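Local atomic coordinates of mRNA export factor (Human herpesvirus 1, PDB entry 4YXP), a protein that regulates viral gene expression, inhibits cellular splicing and mediates nuclear export of viral intronless mRNAs, contributing to the shutoff of host protein synthesis. Residues D187-V192 against A233-I238. Residues are numbered along the deposited sequence; the frame is centred on the assembly and turned at random.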
ATOM      1  N   ASP B 187      16.947   0.903 -15.853  1.00 32.35           N
ATOM      2  CA  ASP B 187      15.701   1.383 -16.439  1.00 32.40           C
ATOM      3  C   ASP B 187      14.958   2.240 -15.422  1.00 30.79           C
ATOM      4  O   ASP B 187      15.440   2.446 -14.309  1.00 29.59           O
ATOM      5  CB  ASP B 187      14.823   0.211 -16.890  1.00 33.73           C
ATOM      6  CG  ASP B 187      13.986  -0.360 -15.757  1.00 32.80           C
ATOM      7  OD1 ASP B 187      14.562  -0.731 -14.711  1.00 31.58           O
ATOM      8  OD2 ASP B 187      12.749  -0.425 -15.910  1.00 33.18           O
ATOM      9  N   ILE B 188      13.780   2.730 -15.795  1.00 30.98           N
ATOM     10  CA  ILE B 188      13.034   3.633 -14.925  1.00 29.77           C
ATOM     11  C   ILE B 188      12.532   2.917 -13.669  1.00 28.02           C
ATOM     12  O   ILE B 188      12.539   3.491 -12.577  1.00 26.72           O
ATOM     13  CB  ILE B 188      11.860   4.293 -15.687  1.00 30.23           C
ATOM     14  CG1 ILE B 188      11.125   5.293 -14.787  1.00 28.92           C
ATOM     15  CG2 ILE B 188      10.885   3.243 -16.214  1.00 31.45           C
ATOM     16  CD1 ILE B 188      11.977   6.464 -14.337  1.00 29.79           C
ATOM     17  N   ALA B 189      12.093   1.671 -13.810  1.00 27.17           N
ATOM     18  CA  ALA B 189      11.565   0.942 -12.664  1.00 24.87           C
ATOM     19  C   ALA B 189      12.654   0.731 -11.620  1.00 23.42           C
ATOM     20  O   ALA B 189      12.453   1.023 -10.440  1.00 24.65           O
ATOM     21  CB  ALA B 189      10.977  -0.390 -13.094  1.00 26.44           C
ATOM     22  N   SER B 190      13.806   0.227 -12.050  1.00 23.35           N
ATOM     23  CA  SER B 190      14.904  -0.012 -11.121  1.00 25.53           C
ATOM     24  C   SER B 190      15.447   1.311 -10.575  1.00 25.78           C
ATOM     25  O   SER B 190      15.887   1.376  -9.430  1.00 26.74           O
ATOM     26  CB  SER B 190      16.022  -0.821 -11.791  1.00 27.77           C
ATOM     27  OG  SER B 190      16.450  -0.236 -13.005  1.00 29.68           O
ATOM     28  N   PHE B 191      15.405   2.366 -11.384  1.00 23.97           N
ATOM     29  CA  PHE B 191      15.821   3.687 -10.906  1.00 23.74           C
ATOM     30  C   PHE B 191      14.961   4.134  -9.730  1.00 23.54           C
ATOM     31  O   PHE B 191      15.472   4.478  -8.660  1.00 23.00           O
ATOM     32  CB  PHE B 191      15.743   4.738 -12.018  1.00 24.57           C
ATOM     33  CG  PHE B 191      15.951   6.146 -11.524  1.00 24.90           C
ATOM     34  CD1 PHE B 191      17.228   6.628 -11.286  1.00 26.49           C
ATOM     35  CD2 PHE B 191      14.872   6.976 -11.275  1.00 24.58           C
ATOM     36  CE1 PHE B 191      17.426   7.917 -10.818  1.00 27.08           C
ATOM     37  CE2 PHE B 191      15.061   8.268 -10.806  1.00 25.41           C
ATOM     38  CZ  PHE B 191      16.338   8.738 -10.577  1.00 26.17           C
ATOM     39  N   VAL B 192      13.649   4.133  -9.936  1.00 23.96           N
ATOM     40  CA  VAL B 192      12.721   4.613  -8.924  1.00 23.30           C
ATOM     41  C   VAL B 192      12.876   3.826  -7.622  1.00 22.58           C
ATOM     42  O   VAL B 192      12.955   4.402  -6.542  1.00 20.75           O
ATOM     43  CB  VAL B 192      11.267   4.547  -9.440  1.00 24.35           C
ATOM     44  CG1 VAL B 192      10.268   4.816  -8.314  1.00 24.14           C
ATOM     45  CG2 VAL B 192      11.064   5.553 -10.565  1.00 25.47           C
ATOM     46  N   ALA B 233       5.852   9.851 -15.759  1.00 25.43           N
ATOM     47  CA  ALA B 233       5.851   9.619 -17.200  1.00 28.54           C
ATOM     48  C   ALA B 233       6.438   8.249 -17.525  1.00 28.53           C
ATOM     49  O   ALA B 233       5.913   7.515 -18.366  1.00 29.93           O
ATOM     50  CB  ALA B 233       6.631  10.710 -17.915  1.00 31.64           C
ATOM     51  N   GLY B 234       7.526   7.909 -16.845  1.00 27.52           N
ATOM     52  CA  GLY B 234       8.258   6.692 -17.131  1.00 27.68           C
ATOM     53  C   GLY B 234       7.518   5.423 -16.753  1.00 26.86           C
ATOM     54  O   GLY B 234       7.509   4.454 -17.508  1.00 27.58           O
ATOM     55  N   LEU B 235       6.892   5.424 -15.582  1.00 25.44           N
ATOM     56  CA  LEU B 235       6.216   4.230 -15.096  1.00 25.36           C
ATOM     57  C   LEU B 235       4.875   4.040 -15.793  1.00 28.02           C
ATOM     58  O   LEU B 235       4.464   2.910 -16.048  1.00 29.73           O
ATOM     59  CB  LEU B 235       6.035   4.301 -13.580  1.00 23.52           C
ATOM     60  CG  LEU B 235       7.332   4.133 -12.780  1.00 24.23           C
ATOM     61  CD1 LEU B 235       7.071   4.306 -11.295  1.00 23.65           C
ATOM     62  CD2 LEU B 235       7.991   2.778 -13.042  1.00 25.98           C
ATOM     63  N   ILE B 236       4.201   5.134 -16.125  1.00 29.69           N
ATOM     64  CA  ILE B 236       3.000   5.038 -16.948  1.00 32.52           C
ATOM     65  C   ILE B 236       3.361   4.430 -18.304  1.00 33.99           C
ATOM     66  O   ILE B 236       2.583   3.664 -18.870  1.00 34.10           O
ATOM     67  CB  ILE B 236       2.319   6.408 -17.119  1.00 33.78           C
ATOM     68  CG1 ILE B 236       1.702   6.854 -15.792  1.00 33.20           C
ATOM     69  CG2 ILE B 236       1.240   6.349 -18.210  1.00 35.59           C
ATOM     70  CD1 ILE B 236       1.167   8.272 -15.805  1.00 35.83           C
ATOM     71  N   GLU B 237       4.535   4.776 -18.826  1.00 33.16           N
ATOM     72  CA  GLU B 237       4.933   4.304 -20.148  1.00 33.13           C
ATOM     73  C   GLU B 237       5.146   2.791 -20.174  1.00 30.86           C
ATOM     74  O   GLU B 237       4.667   2.118 -21.084  1.00 32.51           O
ATOM     75  CB  GLU B 237       6.210   5.007 -20.626  1.00 35.38           C
ATOM     76  CG  GLU B 237       6.660   4.539 -22.010  1.00 38.53           C
ATOM     77  CD  GLU B 237       7.759   5.399 -22.607  1.00 40.97           C
ATOM     78  OE1 GLU B 237       8.611   5.904 -21.848  1.00 39.24           O
ATOM     79  OE2 GLU B 237       7.767   5.567 -23.846  1.00 45.15           O
ATOM     80  N   ILE B 238       5.859   2.250 -19.188  1.00 28.86           N
ATOM     81  CA  ILE B 238       6.197   0.830 -19.228  1.00 29.62           C
ATOM     82  C   ILE B 238       4.953  -0.013 -18.954  1.00 28.40           C
ATOM     83  O   ILE B 238       4.855  -1.143 -19.428  1.00 26.98           O
ATOM     84  CB  ILE B 238       7.343   0.481 -18.250  1.00 30.65           C
ATOM     85  CG1 ILE B 238       6.939   0.718 -16.792  1.00 29.68           C
ATOM     86  CG2 ILE B 238       8.590   1.277 -18.599  1.00 32.29           C
ATOM     87  CD1 ILE B 238       7.942   0.161 -15.793  1.00 29.77           C
TER
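I188 packs against the bare backbone of G234, where two helices of the CHC2-type zinc finger meet. This is the tight part. CG1 of I188 lies anti to its backbone N (chi1 -177°) and comes 4.0 Å from G234 CA, with no side chain between. The second branch, CG2, lies 3.8 Å from G234 O and also 3.8 Å from I238 CG2. The looser part is built around the two methyls of L235. Its CD2 comes 4.0 Å from A189 CA, and its CD1 is 4.2 Å from V192 CG2. A189 CB also meets I238 CD1. No hydrogen bond joins the segments. Neither part opens to solvent: all six touching residues are buried. D187 is the N-cap of helix 188-204. Its OD1 takes S190 N, from above the carboxylate plane, and S190 OG at 2.6 Å. OD2 accepts a weak hydrogen bond from A189 N and is also hydrogen-bonded to Y164 OH. The axes of helical segments 188-192 and 233-238 come within 9.8 Å, with N-to-C directions 137° apart. I238 is four residues before the zinc ligand H242. Helix 146-167 covers A189 and I238, helix 112-132 touches L235, and I19 of the second subunit packs on I188.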